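ALKF (Bacillus cereus, PDB 3ZBO) is of unknown function but has affinity for branched DNA structures and is related to the HEAT-like repeat DNA glycosylases. Local coordinates at residues Glu61-Gly66 / Asp89-Gly94; Met83-Phe88 / Ala119-Ala124; Leu109-Ile114 / Lys235-Arg240; Met158-Lys163 / His192-Glu197. All coordinates share one frame; numbering follows the deposited sequence. Where two conformers were deposited one is given.

Contact 1: Glu61-Gly66 / Asp89-Gly94; sequences ELYATG and DRWIDG
A face-to-face aromatic stack of Tyr63 on Trp91 joins the C-terminal parts of helix 56-63 and helix 85-94. The Tyr63 ring lies 4.3 Å, centroid to centroid, from the five-membered ring of Trp91, with the planes only 11° apart. It also reaches over the six-membered part of the indole, where Tyr63 CE1 comes within 3.8 Å of Trp91 CE3. Although the rings are nearly parallel, the side chains grow out from the two helices along oblique lines. Tyr63 reaches its partner because CG is anti to the backbone N (chi1 -162°), which carries the phenol across the gap with its hydroxyl beyond the indole and next to the neighbouring helix backbone. Tyr63 OH there donates to Trp91 O at 2.7 Å. Helices separated by a single helix in the chain, here 68-77, pack side by side in this way, as in HEAT-like repeat proteins; Val105 of helix 98-110 touches both aromatic side chains. The hydroxyl approaches from above the carbonyl plane, 39° out of it, while Gly94 N reaches Trp91 O from the opposite face at 3.0 Å. Two donors thus grip the carbonyl oxygen of a buried residue, and the phenol is pinned at its far end as well as by its face. The indole has a polar tether of its own, since Trp91 NE1 bonds to Glu60. A type I turn runs from Tyr63 to Gly66, where phi turns positive, and Leu62 O accepts from Thr65 OG1 at 2.7 Å and from Thr65 N at 3.1 Å.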
loop_
_atom_site.group_PDB
_atom_site.type_symbol
_atom_site.label_atom_id
_atom_site.label_comp_id
_atom_site.label_asym_id
_atom_site.label_seq_id
_atom_site.Cartn_x
_atom_site.Cartn_y
_atom_site.Cartn_z
ATOM N N GLU A 61 -2.160 3.692 19.944
ATOM C CA GLU A 61 -3.316 3.087 20.569
ATOM C C GLU A 61 -4.396 2.645 19.564
ATOM O O GLU A 61 -5.012 1.577 19.784
ATOM C CB GLU A 61 -3.949 4.073 21.574
ATOM C CG GLU A 61 -3.039 4.399 22.720
ATOM C CD GLU A 61 -3.816 5.078 23.889
ATOM O OE1 GLU A 61 -4.989 4.725 24.216
ATOM O OE2 GLU A 61 -3.173 5.956 24.539
ATOM N N LEU A 62 -4.576 3.452 18.539
ATOM C CA LEU A 62 -5.589 3.121 17.510
ATOM C C LEU A 62 -5.106 1.886 16.761
ATOM O O LEU A 62 -5.949 0.966 16.505
ATOM C CB LEU A 62 -5.780 4.291 16.553
ATOM C CG LEU A 62 -6.451 5.462 17.242
ATOM C CD1 LEU A 62 -6.370 6.615 16.298
ATOM C CD2 LEU A 62 -7.896 5.153 17.537
ATOM N N TYR A 63 -3.821 1.800 16.444
ATOM C CA TYR A 63 -3.399 0.607 15.632
ATOM C C TYR A 63 -3.542 -0.683 16.441
ATOM O O TYR A 63 -3.901 -1.760 15.910
ATOM C CB TYR A 63 -1.946 0.845 15.183
ATOM C CG TYR A 63 -1.609 -0.068 14.035
ATOM C CD1 TYR A 63 -1.951 0.266 12.720
ATOM C CD2 TYR A 63 -0.938 -1.272 14.286
ATOM C CE1 TYR A 63 -1.624 -0.592 11.635
ATOM C CE2 TYR A 63 -0.665 -2.166 13.249
ATOM C CZ TYR A 63 -1.020 -1.797 11.931
ATOM O OH TYR A 63 -0.708 -2.670 10.911
ATOM N N ALA A 64 -3.376 -0.567 17.758
ATOM C CA ALA A 64 -3.468 -1.722 18.642
ATOM C C ALA A 64 -4.835 -2.259 18.812
ATOM O O ALA A 64 -4.987 -3.339 19.454
ATOM C CB ALA A 64 -2.868 -1.360 20.070
ATOM N N THR A 65 -5.857 -1.496 18.390
ATOM C CA THR A 65 -7.255 -1.983 18.516
ATOM C C THR A 65 -7.477 -3.263 17.718
ATOM O O THR A 65 -8.380 -4.050 18.046
ATOM C CB THR A 65 -8.271 -0.973 18.066
ATOM O OG1 THR A 65 -8.110 -0.695 16.706
ATOM C CG2 THR A 65 -8.176 0.296 18.947
ATOM N N GLY A 66 -6.743 -3.399 16.619
ATOM C CA GLY A 66 -7.083 -4.453 15.656
ATOM C C GLY A 66 -8.369 -4.190 14.893
ATOM O O GLY A 66 -8.794 -5.105 14.157
ATOM N N ASP A 89 8.255 -2.648 11.984
ATOM C CA ASP A 89 8.117 -4.102 12.058
ATOM C C ASP A 89 6.970 -4.490 12.975
ATOM O O ASP A 89 6.232 -5.431 12.706
ATOM C CB ASP A 89 9.441 -4.691 12.629
ATOM C CG ASP A 89 10.566 -4.693 11.586
ATOM O OD1 ASP A 89 10.227 -4.642 10.412
ATOM O OD2 ASP A 89 11.786 -4.679 11.913
ATOM N N ARG A 90 6.702 -3.706 14.063
ATOM C CA ARG A 90 5.490 -3.978 14.834
ATOM C C ARG A 90 4.213 -3.803 14.032
ATOM O O ARG A 90 3.289 -4.629 14.083
ATOM C CB ARG A 90 5.380 -3.083 16.106
ATOM C CG ARG A 90 6.495 -3.394 17.097
ATOM C CD ARG A 90 6.318 -2.594 18.442
ATOM N NE ARG A 90 6.440 -1.158 18.186
ATOM C CZ ARG A 90 5.434 -0.266 17.963
ATOM N NH1 ARG A 90 4.133 -0.600 17.924
ATOM N NH2 ARG A 90 5.752 0.985 17.677
ATOM N N TRP A 91 4.197 -2.727 13.286
ATOM C CA TRP A 91 2.953 -2.408 12.538
ATOM C C TRP A 91 2.746 -3.506 11.457
ATOM O O TRP A 91 1.644 -4.005 11.294
ATOM C CB TRP A 91 3.052 -1.013 11.867
ATOM C CG TRP A 91 2.696 0.099 12.855
ATOM C CD1 TRP A 91 3.139 0.231 14.137
ATOM C CD2 TRP A 91 1.975 1.283 12.535
ATOM N NE1 TRP A 91 2.627 1.446 14.667
ATOM C CE2 TRP A 91 1.876 2.049 13.706
ATOM C CE3 TRP A 91 1.331 1.723 11.385
ATOM C CZ2 TRP A 91 1.229 3.314 13.760
ATOM C CZ3 TRP A 91 0.569 2.971 11.452
ATOM C CH2 TRP A 91 0.497 3.679 12.652
ATOM N N ILE A 92 3.825 -3.903 10.743
ATOM C CA ILE A 92 3.564 -4.919 9.727
ATOM C C ILE A 92 3.162 -6.248 10.361
ATOM O O ILE A 92 2.369 -7.005 9.774
ATOM C CB ILE A 92 4.744 -5.061 8.750
ATOM C CG1 ILE A 92 4.340 -5.746 7.422
ATOM C CG2 ILE A 92 5.941 -5.902 9.370
ATOM C CD1 ILE A 92 3.239 -4.962 6.611
ATOM N N ASP A 93 3.655 -6.548 11.569
ATOM C CA ASP A 93 3.209 -7.796 12.222
ATOM C C ASP A 93 1.729 -7.782 12.503
ATOM O O ASP A 93 1.160 -8.844 12.555
ATOM C CB ASP A 93 3.947 -7.992 13.566
ATOM C CG ASP A 93 5.405 -8.422 13.377
ATOM O OD1 ASP A 93 5.817 -8.827 12.304
ATOM O OD2 ASP A 93 6.150 -8.381 14.413
ATOM N N GLY A 94 1.118 -6.603 12.666
ATOM C CA GLY A 94 -0.305 -6.538 12.877
ATOM C C GLY A 94 -1.176 -6.329 11.642
ATOM O O GLY A 94 -2.394 -6.339 11.756
#

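Contact 2: Met83-Phe88 / Ala119-Ala124; sequences MSESDF and ADKWIA
Glu85 swings its CG to the far side from its own amide nitrogen (chi1 178°) and, extended beyond it, reaches from the first turn of helix 85-94 toward Lys121 on helix 115-124. Lys121 sets off differently, its CG lying opposite the carbonyl carbon (chi1 -72°), and then runs fully extended. The two chains meet at about a right angle in a salt bridge: Lys121 NZ donates to the syn lone pair of Glu85 OE2 at 2.8 Å. The carboxylate oxygen also rests against the aliphatic part of the lysine, with Glu85 OE2 3.2 Å from Lys121 CD.

Away from the bridge, toward the interior, the contact is buried. Trp122 points its six-membered ring at the backbone of the opposite helix, so that Phe88 O sits at the indole edge, 3.5 Å from Trp122 CZ2, and Phe88 CB packs at 4.0 Å from the same carbon. The Phe88 ring itself leads off toward Thr108 and Leu109 of helix 98-110. Trp122 NE1 is satisfied by Asp89, one residue further along the helix.

The start of helix 85-94 is fixed by reciprocal bonds: Asp87 N donates to Ser84 OG at 3.0 Å, and Ser84 N to Asp87 OD2 at 2.9 Å, the latter from above the carboxylate plane. This exchange is a capping box, here at the head of one of two neighbouring helices in what is probably a HEAT-like superhelical array.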
loop_
_atom_site.group_PDB
_atom_site.type_symbol
_atom_site.label_atom_id
_atom_site.label_comp_id
_atom_site.label_asym_id
_atom_site.label_seq_id
_atom_site.Cartn_x
_atom_site.Cartn_y
_atom_site.Cartn_z
ATOM N N MET A 83 9.162 7.395 13.283
ATOM C CA MET A 83 9.031 5.954 13.549
ATOM C C MET A 83 10.324 5.267 13.153
ATOM O O MET A 83 10.912 5.563 12.091
ATOM C CB MET A 83 7.823 5.406 12.710
ATOM C CG MET A 83 6.475 5.749 13.328
ATOM S SD MET A 83 5.147 5.206 12.268
ATOM C CE MET A 83 5.275 3.425 12.422
ATOM N N SER A 84 10.753 4.308 13.980
ATOM C CA SER A 84 11.934 3.530 13.704
ATOM C C SER A 84 11.611 2.270 12.875
ATOM O O SER A 84 10.405 1.884 12.716
ATOM C CB SER A 84 12.519 3.033 15.046
ATOM O OG SER A 84 11.571 2.202 15.659
ATOM N N GLU A 85 12.654 1.586 12.411
ATOM C CA GLU A 85 12.466 0.289 11.798
ATOM C C GLU A 85 11.682 -0.653 12.734
ATOM O O GLU A 85 10.788 -1.410 12.288
ATOM C CB GLU A 85 13.845 -0.313 11.337
ATOM C CG GLU A 85 13.682 -1.656 10.763
ATOM C CD GLU A 85 14.993 -2.158 10.116
ATOM O OE1 GLU A 85 15.921 -1.326 9.937
ATOM O OE2 GLU A 85 15.056 -3.334 9.786
ATOM N N SER A 86 12.016 -0.679 14.070
ATOM C CA SER A 86 11.358 -1.567 14.987
ATOM C C SER A 86 9.848 -1.224 15.018
ATOM O O SER A 86 9.046 -2.124 15.103
ATOM C CB SER A 86 12.029 -1.441 16.414
ATOM O OG SER A 86 11.228 -2.165 17.318
ATOM N N ASP A 87 9.515 0.074 14.933
ATOM C CA ASP A 87 8.124 0.474 14.975
ATOM C C ASP A 87 7.403 -0.085 13.738
ATOM O O ASP A 87 6.286 -0.622 13.855
ATOM C CB ASP A 87 7.950 1.977 14.965
ATOM C CG ASP A 87 8.459 2.669 16.273
ATOM O OD1 ASP A 87 8.389 2.025 17.354
ATOM O OD2 ASP A 87 8.907 3.861 16.179
ATOM N N PHE A 88 8.023 0.120 12.566
ATOM C CA PHE A 88 7.381 -0.440 11.353
ATOM C C PHE A 88 7.273 -1.935 11.390
ATOM O O PHE A 88 6.228 -2.480 10.922
ATOM C CB PHE A 88 8.127 0.022 10.114
ATOM C CG PHE A 88 7.778 1.435 9.727
ATOM C CD1 PHE A 88 6.500 1.714 9.148
ATOM C CD2 PHE A 88 8.681 2.426 9.886
ATOM C CE1 PHE A 88 6.171 3.094 8.863
ATOM C CE2 PHE A 88 8.353 3.805 9.595
ATOM C CZ PHE A 88 7.059 4.106 9.068
ATOM N N ALA A 119 11.604 -1.425 3.201
ATOM C CA ALA A 119 10.892 -2.171 2.129
ATOM C C ALA A 119 11.728 -3.250 1.505
ATOM O O ALA A 119 11.250 -4.324 1.179
ATOM C CB ALA A 119 10.447 -1.166 1.022
ATOM N N ASP A 120 13.008 -2.966 1.305
ATOM C CA ASP A 120 13.924 -4.022 0.796
ATOM C C ASP A 120 14.014 -5.267 1.692
ATOM O O ASP A 120 13.960 -6.444 1.200
ATOM C CB ASP A 120 15.330 -3.490 0.563
ATOM C CG ASP A 120 15.414 -2.445 -0.541
ATOM O OD1 ASP A 120 14.498 -2.385 -1.433
ATOM O OD2 ASP A 120 16.456 -1.761 -0.588
ATOM N N LYS A 121 14.087 -5.032 3.012
ATOM C CA LYS A 121 14.082 -6.140 3.922
ATOM C C LYS A 121 12.799 -6.899 3.816
ATOM O O LYS A 121 12.738 -8.142 3.840
ATOM C CB LYS A 121 14.292 -5.673 5.370
ATOM C CG LYS A 121 15.727 -5.222 5.566
ATOM C CD LYS A 121 15.879 -4.841 7.061
ATOM C CE LYS A 121 17.214 -4.113 7.238
ATOM N NZ LYS A 121 17.494 -4.182 8.765
ATOM N N TRP A 122 11.673 -6.162 3.718
ATOM C CA TRP A 122 10.413 -6.815 3.631
ATOM C C TRP A 122 10.265 -7.640 2.360
ATOM O O TRP A 122 9.712 -8.749 2.378
ATOM C CB TRP A 122 9.196 -5.806 3.791
ATOM C CG TRP A 122 9.101 -5.310 5.176
ATOM C CD1 TRP A 122 9.863 -5.728 6.267
ATOM C CD2 TRP A 122 8.231 -4.287 5.654
ATOM N NE1 TRP A 122 9.468 -5.020 7.445
ATOM C CE2 TRP A 122 8.494 -4.109 7.069
ATOM C CE3 TRP A 122 7.275 -3.466 5.018
ATOM C CZ2 TRP A 122 7.765 -3.212 7.846
ATOM C CZ3 TRP A 122 6.609 -2.531 5.771
ATOM C CH2 TRP A 122 6.878 -2.426 7.214
ATOM N N ILE A 123 10.695 -7.078 1.249
ATOM C CA ILE A 123 10.640 -7.856 -0.007
ATOM C C ILE A 123 11.416 -9.197 0.137
ATOM O O ILE A 123 11.014 -10.212 -0.436
ATOM C CB ILE A 123 11.130 -6.970 -1.162
ATOM C CG1 ILE A 123 10.054 -5.943 -1.495
ATOM C CG2 ILE A 123 11.494 -7.856 -2.442
ATOM C CD1 ILE A 123 10.576 -4.901 -2.465
ATOM N N ALA A 124 12.562 -9.073 0.829
ATOM C CA ALA A 124 13.475 -10.254 1.015
ATOM C C ALA A 124 12.953 -11.258 2.002
ATOM O O ALA A 124 13.570 -12.391 2.192
ATOM C CB ALA A 124 14.800 -9.741 1.465
#

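Contact 3: Leu109-Ile114 / Lys235-Arg240; sequences LSESNI and KRKYVR
Glu111 and Lys237 form a weak salt bridge between the C-terminal tail of the chain and the turn that follows helix 98-110, at the surface of what is probably a HEAT-like helical array. Glu111 has a second conformer, so the pairing is doubtful in detail. The ionic part is loose. Lys237 NZ stands 3.4 Å from Glu111 OE1 and equally 3.4 Å from Glu111 OE2, and both hydrogen bonds are weak, so the ammonium straddles the carboxylate without settling on one oxygen. Glu111 bends at chi2 (-61°) to turn its carboxylate to the tail, whereas Lys237 stays stretched until a kink at its last torsion; the two cross at about a right angle. Arg240, another cation of the tail, is more distant, with its NH1 6.2 Å from Glu111 OE2.

Hydrogen bonds to neighbours also tie both backbones: Glu111 O accepts from Lys81, and Arg240 O from Tyr72. Within 109-114 the polar contacts centre on Ser112. Leu109 O receives Ser112 N at 3.0 Å, and Ser112 OG completes an ST turn by accepting from Ile114 N at 3.1 Å while donating at 2.8 Å to Leu109 O, in the carbonyl plane and on a lone pair.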
loop_
_atom_site.group_PDB
_atom_site.type_symbol
_atom_site.label_atom_id
_atom_site.label_comp_id
_atom_site.label_asym_id
_atom_site.label_seq_id
_atom_site.Cartn_x
_atom_site.Cartn_y
_atom_site.Cartn_z
ATOM N N LEU A 109 4.979 3.949 5.705
ATOM C CA LEU A 109 6.442 3.747 5.432
ATOM C C LEU A 109 6.974 4.633 4.318
ATOM O O LEU A 109 8.100 5.160 4.409
ATOM C CB LEU A 109 6.732 2.250 5.173
ATOM C CG LEU A 109 8.210 1.871 4.861
ATOM C CD1 LEU A 109 9.076 2.210 6.138
ATOM C CD2 LEU A 109 8.317 0.411 4.517
ATOM N N SER A 110 6.164 4.811 3.260
ATOM C CA SER A 110 6.621 5.640 2.115
ATOM C C SER A 110 6.821 7.094 2.522
ATOM O O SER A 110 7.456 7.817 1.736
ATOM C CB SER A 110 5.584 5.500 0.923
ATOM O OG SER A 110 4.430 6.240 1.246
ATOM N N GLU A 111 6.306 7.474 3.690
ATOM C CA GLU A 111 6.404 8.873 4.162
ATOM C C GLU A 111 7.506 9.011 5.204
ATOM O O GLU A 111 7.680 10.110 5.760
ATOM C CB GLU A 111 5.062 9.313 4.735
ATOM C CG GLU A 111 3.947 9.528 3.643
ATOM C CD GLU A 111 4.315 10.620 2.643
ATOM O OE1 GLU A 111 4.909 11.640 3.070
ATOM O OE2 GLU A 111 4.023 10.467 1.436
ATOM N N SER A 112 8.216 7.914 5.477
ATOM C CA SER A 112 9.289 7.943 6.443
ATOM C C SER A 112 10.602 8.280 5.750
ATOM O O SER A 112 10.688 8.387 4.535
ATOM C CB SER A 112 9.380 6.548 7.080
ATOM O OG SER A 112 10.101 5.728 6.212
ATOM N N ASN A 113 11.676 8.327 6.567
ATOM C CA ASN A 113 13.009 8.503 6.040
ATOM C C ASN A 113 13.764 7.228 5.888
ATOM O O ASN A 113 14.931 7.272 5.548
ATOM C CB ASN A 113 13.814 9.436 7.005
ATOM C CG ASN A 113 13.217 10.837 7.107
ATOM O OD1 ASN A 113 13.175 11.447 8.218
ATOM N ND2 ASN A 113 12.767 11.361 5.997
ATOM N N ILE A 114 13.136 6.052 6.077
ATOM C CA ILE A 114 13.856 4.797 5.998
ATOM C C ILE A 114 13.127 3.818 5.078
ATOM O O ILE A 114 13.272 2.613 5.138
ATOM C CB ILE A 114 14.010 4.152 7.400
ATOM C CG1 ILE A 114 12.655 4.079 8.135
ATOM C CG2 ILE A 114 14.899 5.085 8.233
ATOM C CD1 ILE A 114 12.709 3.272 9.398
ATOM N N LYS A 235 3.501 11.587 -11.687
ATOM C CA LYS A 235 3.675 11.004 -10.322
ATOM C C LYS A 235 2.569 11.491 -9.390
ATOM O O LYS A 235 2.349 12.671 -9.323
ATOM C CB LYS A 235 5.021 11.425 -9.767
ATOM C CG LYS A 235 6.214 10.842 -10.417
ATOM C CD LYS A 235 7.434 11.528 -9.894
ATOM C CE LYS A 235 8.621 10.904 -10.486
ATOM N NZ LYS A 235 9.087 9.592 -9.778
ATOM N N ARG A 236 1.882 10.496 -8.836
ATOM C CA ARG A 236 0.713 10.659 -7.967
ATOM C C ARG A 236 1.102 10.346 -6.500
ATOM O O ARG A 236 1.345 9.223 -6.219
ATOM C CB ARG A 236 -0.436 9.725 -8.443
ATOM C CG ARG A 236 -0.065 8.244 -8.687
ATOM C CD ARG A 236 -0.109 7.908 -10.171
ATOM N NE ARG A 236 -1.451 7.606 -10.624
ATOM C CZ ARG A 236 -1.698 6.904 -11.713
ATOM N NH1 ARG A 236 -0.673 6.437 -12.425
ATOM N NH2 ARG A 236 -2.950 6.653 -12.076
ATOM N N LYS A 237 1.116 11.325 -5.603
ATOM C CA LYS A 237 1.154 10.995 -4.144
ATOM C C LYS A 237 -0.087 10.221 -3.780
ATOM O O LYS A 237 -1.208 10.651 -4.086
ATOM C CB LYS A 237 1.231 12.222 -3.261
ATOM C CG LYS A 237 1.553 11.880 -1.871
ATOM C CD LYS A 237 1.801 13.163 -1.030
ATOM C CE LYS A 237 1.668 12.809 0.411
ATOM N NZ LYS A 237 2.645 13.544 1.299
ATOM N N TYR A 238 0.092 9.060 -3.119
ATOM C CA TYR A 238 -1.098 8.262 -2.724
ATOM C C TYR A 238 -2.087 9.121 -1.926
ATOM O O TYR A 238 -1.713 9.746 -0.959
ATOM C CB TYR A 238 -0.587 7.013 -1.923
ATOM C CG TYR A 238 -1.652 6.047 -1.599
ATOM C CD1 TYR A 238 -2.485 6.285 -0.470
ATOM C CD2 TYR A 238 -1.838 4.919 -2.343
ATOM C CE1 TYR A 238 -3.521 5.392 -0.094
ATOM C CE2 TYR A 238 -2.896 4.005 -2.006
ATOM C CZ TYR A 238 -3.706 4.294 -0.867
ATOM O OH TYR A 238 -4.691 3.406 -0.527
ATOM N N VAL A 239 -3.383 9.055 -2.302
ATOM C CA VAL A 239 -4.396 9.842 -1.590
ATOM C C VAL A 239 -5.033 9.038 -0.497
ATOM O O VAL A 239 -5.647 7.998 -0.747
ATOM C CB VAL A 239 -5.492 10.362 -2.594
ATOM C CG1 VAL A 239 -6.423 11.269 -1.880
ATOM C CG2 VAL A 239 -4.824 11.162 -3.764
ATOM N N ARG A 240 -4.885 9.525 0.720
ATOM C CA ARG A 240 -5.251 8.652 1.873
ATOM C C ARG A 240 -6.668 8.836 2.329
ATOM O O ARG A 240 -7.227 7.956 3.009
ATOM C CB ARG A 240 -4.291 8.938 2.993
ATOM C CG ARG A 240 -2.818 8.636 2.585
ATOM C CD ARG A 240 -1.863 8.768 3.762
ATOM N NE ARG A 240 -1.907 7.534 4.633
ATOM C CZ ARG A 240 -0.934 7.244 5.469
ATOM N NH1 ARG A 240 0.094 8.085 5.659
ATOM N NH2 ARG A 240 -1.036 6.129 6.137
#

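Contact 4: Met158-Lys163 / His192-Glu197; sequences MLEMVK and HEKAVE
The carboxylate of Glu160 is the flat group that meets Lys194 across this contact, and its two oxygens serve different partners. Glu160 OE2 accepts from Lys194 NZ at 2.6 Å through its anti lone pair, on the side away from the other oxygen. Glu160 OE1 instead faces Lys163 of its own helix, with Lys163 NZ at 3.3 Å, and the three residues make a salt-bridge network along the partly exposed side of the contact. The helices that carry it, 152-165 and 192-202, run side by side in the manner of HEAT-like repeat superhelices, with helix 171-187 between them in the chain. Their short segments are almost parallel, at 5°, and their axes approach to 10.5 Å.

Glu160 folds at chi2 (-62°); Lys194 starts with its CG pointing away from its own amide nitrogen, runs straight and turns at chi4 (87°), and the two chains cross at about a right angle. Placing two ammonium groups on separate oxygens of one carboxylate probably favours its ionised form; the two lysine NZ atoms are 6.7 Å apart.

Apolar packing flanks the bridge, next to Leu181 and Ala185 of helix 171-187. Leu159 and Lys194 slide past one another in opposite directions, with Leu159 CD1 4.0 Å from Lys194 CD, and the other methyl, Leu159 CD2, rests 4.2 Å from Ala195 CB.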
loop_
_atom_site.group_PDB
_atom_site.type_symbol
_atom_site.label_atom_id
_atom_site.label_comp_id
_atom_site.label_asym_id
_atom_site.label_seq_id
_atom_site.Cartn_x
_atom_site.Cartn_y
_atom_site.Cartn_z
ATOM N N MET A 158 14.894 -5.086 -9.862
ATOM C CA MET A 158 13.569 -5.363 -9.329
ATOM C C MET A 158 12.576 -5.735 -10.424
ATOM O O MET A 158 11.757 -6.691 -10.221
ATOM C CB MET A 158 13.067 -4.160 -8.521
ATOM C CG MET A 158 13.857 -3.995 -7.214
ATOM S SD MET A 158 13.491 -2.484 -6.405
ATOM C CE MET A 158 11.874 -2.854 -5.701
ATOM N N LEU A 159 12.621 -5.075 -11.581
ATOM C CA LEU A 159 11.709 -5.480 -12.664
ATOM C C LEU A 159 11.987 -6.925 -13.100
ATOM O O LEU A 159 11.073 -7.691 -13.423
ATOM C CB LEU A 159 11.899 -4.582 -13.905
ATOM C CG LEU A 159 11.353 -3.175 -13.736
ATOM C CD1 LEU A 159 11.797 -2.271 -14.930
ATOM C CD2 LEU A 159 9.836 -3.200 -13.684
ATOM N N GLU A 160 13.325 -7.253 -13.186
ATOM C CA GLU A 160 13.673 -8.626 -13.567
ATOM C C GLU A 160 13.221 -9.662 -12.546
ATOM O O GLU A 160 12.734 -10.724 -12.942
ATOM C CB GLU A 160 15.183 -8.734 -13.740
ATOM C CG GLU A 160 15.713 -8.068 -14.968
ATOM C CD GLU A 160 15.198 -8.644 -16.256
ATOM O OE1 GLU A 160 15.036 -9.884 -16.370
ATOM O OE2 GLU A 160 14.947 -7.899 -17.223
ATOM N N MET A 161 13.251 -9.294 -11.259
ATOM C CA MET A 161 12.762 -10.165 -10.215
ATOM C C MET A 161 11.249 -10.379 -10.370
ATOM O O MET A 161 10.749 -11.499 -10.264
ATOM C CB MET A 161 13.131 -9.605 -8.865
ATOM C CG MET A 161 12.674 -10.468 -7.757
ATOM S SD MET A 161 13.514 -12.044 -7.701
ATOM C CE MET A 161 15.219 -11.522 -7.844
ATOM N N VAL A 162 10.531 -9.312 -10.670
ATOM C CA VAL A 162 9.116 -9.503 -10.905
ATOM C C VAL A 162 8.885 -10.409 -12.140
ATOM O O VAL A 162 8.125 -11.387 -12.062
ATOM C CB VAL A 162 8.400 -8.139 -11.159
ATOM C CG1 VAL A 162 6.917 -8.381 -11.627
ATOM C CG2 VAL A 162 8.426 -7.296 -9.919
ATOM N N LYS A 163 9.558 -10.168 -13.273
ATOM C CA LYS A 163 9.438 -11.033 -14.452
ATOM C C LYS A 163 9.693 -12.522 -14.092
ATOM O O LYS A 163 8.927 -13.406 -14.514
ATOM C CB LYS A 163 10.462 -10.611 -15.532
ATOM C CG LYS A 163 10.412 -11.459 -16.838
ATOM C CD LYS A 163 11.549 -10.998 -17.759
ATOM C CE LYS A 163 12.787 -11.769 -17.430
ATOM N NZ LYS A 163 13.687 -11.880 -18.640
ATOM N N HIS A 192 10.850 3.276 -18.518
ATOM C CA HIS A 192 9.517 3.094 -19.172
ATOM C C HIS A 192 9.499 1.945 -20.165
ATOM O O HIS A 192 8.610 1.043 -20.095
ATOM C CB HIS A 192 9.107 4.393 -19.899
ATOM C CG HIS A 192 7.880 4.170 -20.692
ATOM N ND1 HIS A 192 7.763 4.195 -22.075
ATOM C CD2 HIS A 192 6.683 3.803 -20.217
ATOM C CE1 HIS A 192 6.491 3.922 -22.413
ATOM N NE2 HIS A 192 5.829 3.702 -21.286
ATOM N N GLU A 193 10.472 1.901 -21.091
ATOM C CA GLU A 193 10.399 0.878 -22.132
ATOM C C GLU A 193 10.601 -0.511 -21.580
ATOM O O GLU A 193 9.890 -1.420 -21.998
ATOM C CB GLU A 193 11.420 1.193 -23.245
ATOM C CG GLU A 193 11.176 2.609 -23.828
ATOM C CD GLU A 193 11.669 3.827 -22.863
ATOM O OE1 GLU A 193 12.530 3.695 -21.819
ATOM O OE2 GLU A 193 11.121 4.968 -23.169
ATOM N N LYS A 194 11.518 -0.685 -20.605
ATOM C CA LYS A 194 11.758 -2.039 -20.070
ATOM C C LYS A 194 10.514 -2.523 -19.320
ATOM O O LYS A 194 10.222 -3.694 -19.368
ATOM C CB LYS A 194 12.950 -2.014 -19.114
ATOM C CG LYS A 194 13.271 -3.341 -18.501
ATOM C CD LYS A 194 14.541 -3.301 -17.583
ATOM C CE LYS A 194 14.787 -4.713 -17.116
ATOM N NZ LYS A 194 15.619 -5.492 -18.085
ATOM N N ALA A 195 9.861 -1.599 -18.585
ATOM C CA ALA A 195 8.674 -2.024 -17.804
ATOM C C ALA A 195 7.541 -2.486 -18.731
ATOM O O ALA A 195 6.803 -3.436 -18.445
ATOM C CB ALA A 195 8.199 -0.891 -16.840
ATOM N N VAL A 196 7.396 -1.775 -19.853
ATOM C CA VAL A 196 6.379 -2.158 -20.877
ATOM C C VAL A 196 6.713 -3.552 -21.387
ATOM O O VAL A 196 5.803 -4.402 -21.516
ATOM C CB VAL A 196 6.270 -1.093 -22.024
ATOM C CG1 VAL A 196 5.480 -1.613 -23.191
ATOM C CG2 VAL A 196 5.680 0.197 -21.440
ATOM N N GLU A 197 8.007 -3.806 -21.678
ATOM C CA GLU A 197 8.347 -5.101 -22.241
ATOM C C GLU A 197 8.187 -6.194 -21.175
ATOM O O GLU A 197 7.654 -7.262 -21.483
ATOM C CB GLU A 197 9.812 -4.980 -22.711
ATOM C CG GLU A 197 10.358 -6.322 -23.236
ATOM C CD GLU A 197 9.493 -6.939 -24.335
ATOM O OE1 GLU A 197 8.980 -6.175 -25.208
ATOM O OE2 GLU A 197 9.324 -8.208 -24.327
#

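Contacts 1, 2 and 4 each join two helices with one helix between them in the chain, a repeated step consistent with a HEAT-like superhelix. Contacts 1 and 2 share helix 85-94, alternate along the sequence and lie about 14 Å apart between centres; Ile92 CG2 of one packs 3.6 Å from Trp122 CZ2 of the other. Contact 3, about 15 Å from contact 2 between centres, brings the tail 235-240 back over the middle of the array, after 120 intervening residues that include all of contact 4. Contact 4 lies about 33 Å from contact 1 between centres, on the opposite side of the chain's centre; the helix-to-helix steps run along the array, while the tail rests on its middle.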